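Local coordinates for putative cell adhesion protein (Bacteroides eggerthii, PDB 4GPV) that is probably a FimA-like pilus subunit that assembles into surface fimbriae and takes part in cell adhesion, at residues A[160-165]-A[181-186]; A[289-292]-A[298-301]. All coordinates share one frame; numbering follows the deposited sequence.

Contact 1 (A[160-165]-A[181-186]); sequences IQLIVK and DAAVLL
Ile160 reaches across the interior of a beta sandwich to overlap the side chain of Leu185, methyl against methyl, with CD1 of the isoleucine 3.9 Å from CD1 of the leucine. The two residues sit on strands of different sheets, 146-169 and 176-193, stacked face to face in the C-terminal domain of this FimA-like subunit, whose family belongs to the transthyretin clan. The strands run in roughly opposite directions, and their CA atoms are 9.2 Å apart at Ile160 and Leu185 and 8.3 Å apart at Leu162 and Ala183. Side-chain methyls must therefore bridge the gap, and the interaction is purely apolar.

At the Ile160 end, two long side chains share the distance and cross obliquely. The outer branch of Ile160 is nearly extended (chi2 167°), which carries CD1 away from its own strand and out to the leucine. At the other end the sharing is uneven. Ala183 offers only its CB, and Leu162 covers most of the distance: with CG anti to the backbone N (chi1 173°) its side chain leans forward along the strand, which brings CD2 level with Ala183 and 3.8 Å from Ala183 CB. A short residue thus faces a long one where the backbones are nearer, while two long ones meet where they are farther apart.

Leu263, on strand 262-271 next to strand 176-193, packs against both Ile160 and Leu162, and Asn247 of strand 247-251 touches both Leu162 and Ala183. All four residues of the contact are buried. At the start of segment 181-186, Asp181 and Ala182 form a classic beta bulge opposite Lys266, where Asp181 OD2 makes a salt bridge to Lys266 NZ and accepts a hydrogen bond from Thr268 OG1.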
loop_
_atom_site.group_PDB
_atom_site.type_symbol
_atom_site.label_atom_id
_atom_site.label_comp_id
_atom_site.label_asym_id
_atom_site.label_seq_id
_atom_site.Cartn_x
_atom_site.Cartn_y
_atom_site.Cartn_z
ATOM N N ILE A 160 3.147 5.495 -2.160
ATOM C CA ILE A 160 3.053 6.557 -3.185
ATOM C C ILE A 160 3.568 7.846 -2.559
ATOM O O ILE A 160 3.005 8.271 -1.562
ATOM C CB ILE A 160 1.594 6.712 -3.707
ATOM C CG1 ILE A 160 1.099 5.399 -4.367
ATOM C CG2 ILE A 160 1.496 7.907 -4.715
ATOM C CD1 ILE A 160 -0.421 5.382 -4.606
ATOM N N GLN A 161 4.593 8.486 -3.160
ATOM C CA GLN A 161 5.139 9.752 -2.661
ATOM C C GLN A 161 4.800 10.854 -3.639
ATOM O O GLN A 161 4.860 10.621 -4.845
ATOM C CB GLN A 161 6.676 9.677 -2.526
ATOM C CG GLN A 161 7.119 8.904 -1.295
ATOM C CD GLN A 161 8.612 8.689 -1.288
ATOM O OE1 GLN A 161 9.150 7.851 -2.016
ATOM N NE2 GLN A 161 9.302 9.457 -0.474
ATOM N N LEU A 162 4.533 12.073 -3.132
ATOM C CA LEU A 162 4.220 13.210 -3.984
ATOM C C LEU A 162 5.254 14.312 -3.829
ATOM O O LEU A 162 5.552 14.734 -2.706
ATOM C CB LEU A 162 2.804 13.745 -3.644
ATOM C CG LEU A 162 2.381 15.034 -4.323
ATOM C CD1 LEU A 162 2.305 14.853 -5.852
ATOM C CD2 LEU A 162 1.053 15.549 -3.757
ATOM N N ILE A 163 5.799 14.769 -4.974
ATOM C CA ILE A 163 6.703 15.927 -5.095
ATOM C C ILE A 163 5.952 16.996 -5.902
ATOM O O ILE A 163 5.585 16.727 -7.051
ATOM C CB ILE A 163 8.064 15.539 -5.749
ATOM C CG1 ILE A 163 8.839 14.534 -4.878
ATOM C CG2 ILE A 163 8.931 16.772 -6.050
ATOM C CD1 ILE A 163 9.999 13.897 -5.591
ATOM N N VAL A 164 5.749 18.200 -5.333
ATOM C CA VAL A 164 5.050 19.268 -6.010
ATOM C C VAL A 164 6.044 20.363 -6.382
ATOM O O VAL A 164 6.810 20.800 -5.528
ATOM C CB VAL A 164 3.904 19.825 -5.139
ATOM C CG1 VAL A 164 3.184 20.985 -5.846
ATOM C CG2 VAL A 164 2.921 18.712 -4.774
ATOM N N LYS A 165 6.085 20.725 -7.659
ATOM C CA LYS A 165 6.888 21.859 -8.156
ATOM C C LYS A 165 5.883 22.876 -8.623
ATOM O O LYS A 165 5.258 22.684 -9.669
ATOM C CB LYS A 165 7.866 21.424 -9.256
ATOM C CG LYS A 165 8.921 20.492 -8.698
ATOM C CD LYS A 165 9.802 19.896 -9.753
ATOM C CE LYS A 165 10.730 18.899 -9.118
ATOM N NZ LYS A 165 11.851 18.525 -10.023
ATOM N N ASP A 181 -6.095 22.788 -1.010
ATOM C CA ASP A 181 -6.631 22.311 0.261
ATOM C C ASP A 181 -5.941 21.049 0.762
ATOM O O ASP A 181 -5.649 20.946 1.959
ATOM C CB ASP A 181 -8.151 22.085 0.153
ATOM C CG ASP A 181 -8.904 23.282 -0.397
ATOM O OD1 ASP A 181 -8.703 24.410 0.119
ATOM O OD2 ASP A 181 -9.672 23.103 -1.356
ATOM N N ALA A 182 -5.716 20.071 -0.113
ATOM C CA ALA A 182 -5.135 18.816 0.343
ATOM C C ALA A 182 -4.508 17.997 -0.769
ATOM O O ALA A 182 -4.846 18.163 -1.943
ATOM C CB ALA A 182 -6.235 17.972 0.995
ATOM N N ALA A 183 -3.580 17.117 -0.392
ATOM C CA ALA A 183 -3.088 16.066 -1.264
ATOM C C ALA A 183 -3.962 14.867 -0.910
ATOM O O ALA A 183 -4.079 14.508 0.278
ATOM C CB ALA A 183 -1.603 15.775 -1.008
ATOM N N VAL A 184 -4.655 14.315 -1.902
ATOM C CA VAL A 184 -5.635 13.248 -1.636
ATOM C C VAL A 184 -5.357 11.987 -2.464
ATOM O O VAL A 184 -4.818 12.073 -3.551
ATOM C CB VAL A 184 -7.103 13.741 -1.872
ATOM C CG1 VAL A 184 -7.500 14.884 -0.925
ATOM C CG2 VAL A 184 -7.351 14.125 -3.340
ATOM N N LEU A 185 -5.722 10.831 -1.917
ATOM C CA LEU A 185 -5.644 9.580 -2.638
ATOM C C LEU A 185 -7.061 9.151 -2.860
ATOM O O LEU A 185 -7.813 9.006 -1.904
ATOM C CB LEU A 185 -4.809 8.494 -1.914
ATOM C CG LEU A 185 -4.406 7.303 -2.803
ATOM C CD1 LEU A 185 -3.424 7.748 -3.946
ATOM C CD2 LEU A 185 -3.745 6.191 -1.949
ATOM N N LEU A 186 -7.424 8.928 -4.111
ATOM C CA LEU A 186 -8.782 8.508 -4.444
ATOM C C LEU A 186 -8.754 7.067 -4.853
ATOM O O LEU A 186 -7.860 6.657 -5.619
ATOM C CB LEU A 186 -9.393 9.400 -5.568
ATOM C CG LEU A 186 -9.213 10.925 -5.438
ATOM C CD1 LEU A 186 -9.884 11.654 -6.659
ATOM C CD2 LEU A 186 -9.785 11.440 -4.096
#

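Contact 2 (A[289-292]-A[298-301])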
loop_
_atom_site.group_PDB
_atom_site.type_symbol
_atom_site.label_atom_id
_atom_site.label_comp_id
_atom_site.label_asym_id
_atom_site.label_seq_id
_atom_site.Cartn_x
_atom_site.Cartn_y
_atom_site.Cartn_z
ATOM N N ALA A 289 -0.556 7.385 -16.016
ATOM C CA ALA A 289 0.711 7.257 -15.287
ATOM C C ALA A 289 1.661 6.277 -15.952
ATOM O O ALA A 289 2.860 6.349 -15.686
ATOM C CB ALA A 289 0.439 6.787 -13.864
ATOM N N ARG A 290 1.129 5.331 -16.786
ATOM C CA ARG A 290 1.871 4.235 -17.435
ATOM C C ARG A 290 2.258 3.204 -16.358
ATOM O O ARG A 290 3.175 2.397 -16.529
ATOM C CB ARG A 290 3.093 4.706 -18.270
ATOM C CG ARG A 290 2.779 5.789 -19.313
ATOM C CD ARG A 290 2.399 5.209 -20.662
ATOM N NE ARG A 290 1.513 6.106 -21.407
ATOM C CZ ARG A 290 0.708 5.725 -22.396
ATOM N NH1 ARG A 290 0.658 4.450 -22.766
ATOM N NH2 ARG A 290 -0.056 6.613 -23.017
ATOM N N HIS A 291 1.525 3.218 -15.237
ATOM C CA HIS A 291 1.674 2.324 -14.102
ATOM C C HIS A 291 0.377 2.147 -13.396
ATOM O O HIS A 291 -0.294 3.133 -13.100
ATOM C CB HIS A 291 2.681 2.837 -13.033
ATOM C CG HIS A 291 4.058 3.121 -13.529
ATOM N ND1 HIS A 291 5.027 2.152 -13.541
ATOM C CD2 HIS A 291 4.577 4.274 -14.006
ATOM C CE1 HIS A 291 6.110 2.740 -14.024
ATOM N NE2 HIS A 291 5.879 4.018 -14.318
ATOM N N THR A 292 0.066 0.900 -13.030
ATOM C CA THR A 292 -1.034 0.636 -12.119
ATOM C C THR A 292 -0.360 0.404 -10.760
ATOM O O THR A 292 0.873 0.516 -10.665
ATOM C CB THR A 292 -1.960 -0.486 -12.601
ATOM O OG1 THR A 292 -1.190 -1.679 -12.736
ATOM C CG2 THR A 292 -2.646 -0.147 -13.928
ATOM N N SER A 298 7.291 1.235 -4.893
ATOM C CA SER A 298 7.337 2.565 -4.329
ATOM C C SER A 298 7.261 3.552 -5.500
ATOM O O SER A 298 8.147 3.556 -6.341
ATOM C CB SER A 298 8.630 2.722 -3.522
ATOM O OG SER A 298 8.819 4.061 -3.081
ATOM N N TYR A 299 6.171 4.335 -5.584
ATOM C CA TYR A 299 5.948 5.249 -6.708
ATOM C C TYR A 299 6.270 6.655 -6.300
ATOM O O TYR A 299 5.808 7.122 -5.256
ATOM C CB TYR A 299 4.464 5.194 -7.182
ATOM C CG TYR A 299 4.064 3.797 -7.614
ATOM C CD1 TYR A 299 3.620 2.861 -6.684
ATOM C CD2 TYR A 299 4.235 3.378 -8.932
ATOM C CE1 TYR A 299 3.312 1.557 -7.061
ATOM C CE2 TYR A 299 3.918 2.071 -9.322
ATOM C CZ TYR A 299 3.464 1.163 -8.374
ATOM O OH TYR A 299 3.209 -0.147 -8.686
ATOM N N THR A 300 6.999 7.336 -7.146
ATOM C CA THR A 300 7.319 8.746 -6.925
ATOM C C THR A 300 6.587 9.542 -8.008
ATOM O O THR A 300 6.776 9.302 -9.213
ATOM C CB THR A 300 8.816 9.002 -6.904
ATOM O OG1 THR A 300 9.411 8.283 -5.816
ATOM C CG2 THR A 300 9.131 10.495 -6.774
ATOM N N VAL A 301 5.687 10.432 -7.573
ATOM C CA VAL A 301 4.912 11.241 -8.496
ATOM C C VAL A 301 5.387 12.666 -8.379
ATOM O O VAL A 301 5.258 13.220 -7.290
ATOM C CB VAL A 301 3.403 11.159 -8.188
ATOM C CG1 VAL A 301 2.588 12.059 -9.133
ATOM C CG2 VAL A 301 2.892 9.712 -8.208
HETATM O O HOH W 1 3.620 -0.771 -11.228
#
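Tyr299 meets the 289-292 loop through its ring and its hydroxyl. The nonpolar part is small: CB of His291 lies 4.0 Å from CE2 of the tyrosine. With CG beside the backbone N and anti to the carbonyl carbon (chi1 -59°), the ring leans back toward the start of its strand, which brings its hydroxyl to the loop. Ala335 of strand 329-343 touches both His291 and Tyr299.

The polar part gathers at the tip of the ring. A water in the ring plane accepts a 2.6 Å hydrogen bond from Tyr299 OH and donates a longer one, 3.1 Å, to the carbonyl O of Thr292, joining strand to loop. The hydroxyl also accepts a hydrogen bond from the backbone N of Glu294, so two bonds grip it and fix the end of the ring. A phenylalanine in place of Tyr299 would probably leave both the Glu294 N-H and the bridging water without this partner and hold the loop less firmly to the strand.

The contact belongs to an inter-sheet connection of the beta sandwich, the loop that leads from strand 274-283 of one sheet to strand 297-306 of the other.

The two contacts, with centres 13 Å apart, share one sheet of the sandwich, in which strands 146-169 and 297-306 are parallel neighbours. Contact 1 joins this sheet to the facing one, whereas contact 2 lies where a loop passing from one sheet to the other meets the strand that follows it. Probable backbone hydrogen bonds tie segments 160-165 and 298-301 directly: Gln161 N to Tyr299 O and Ile163 N to Val301 O, each 2.8 Å. Packing follows the same seam, with Leu162 CD1 3.7 Å from Val301 O and Ile163 CD1 equally far from Thr300 CG2. Ile293, in the loop of contact 2, touches Ile160 as well as Tyr299, giving the contacts a common neighbour.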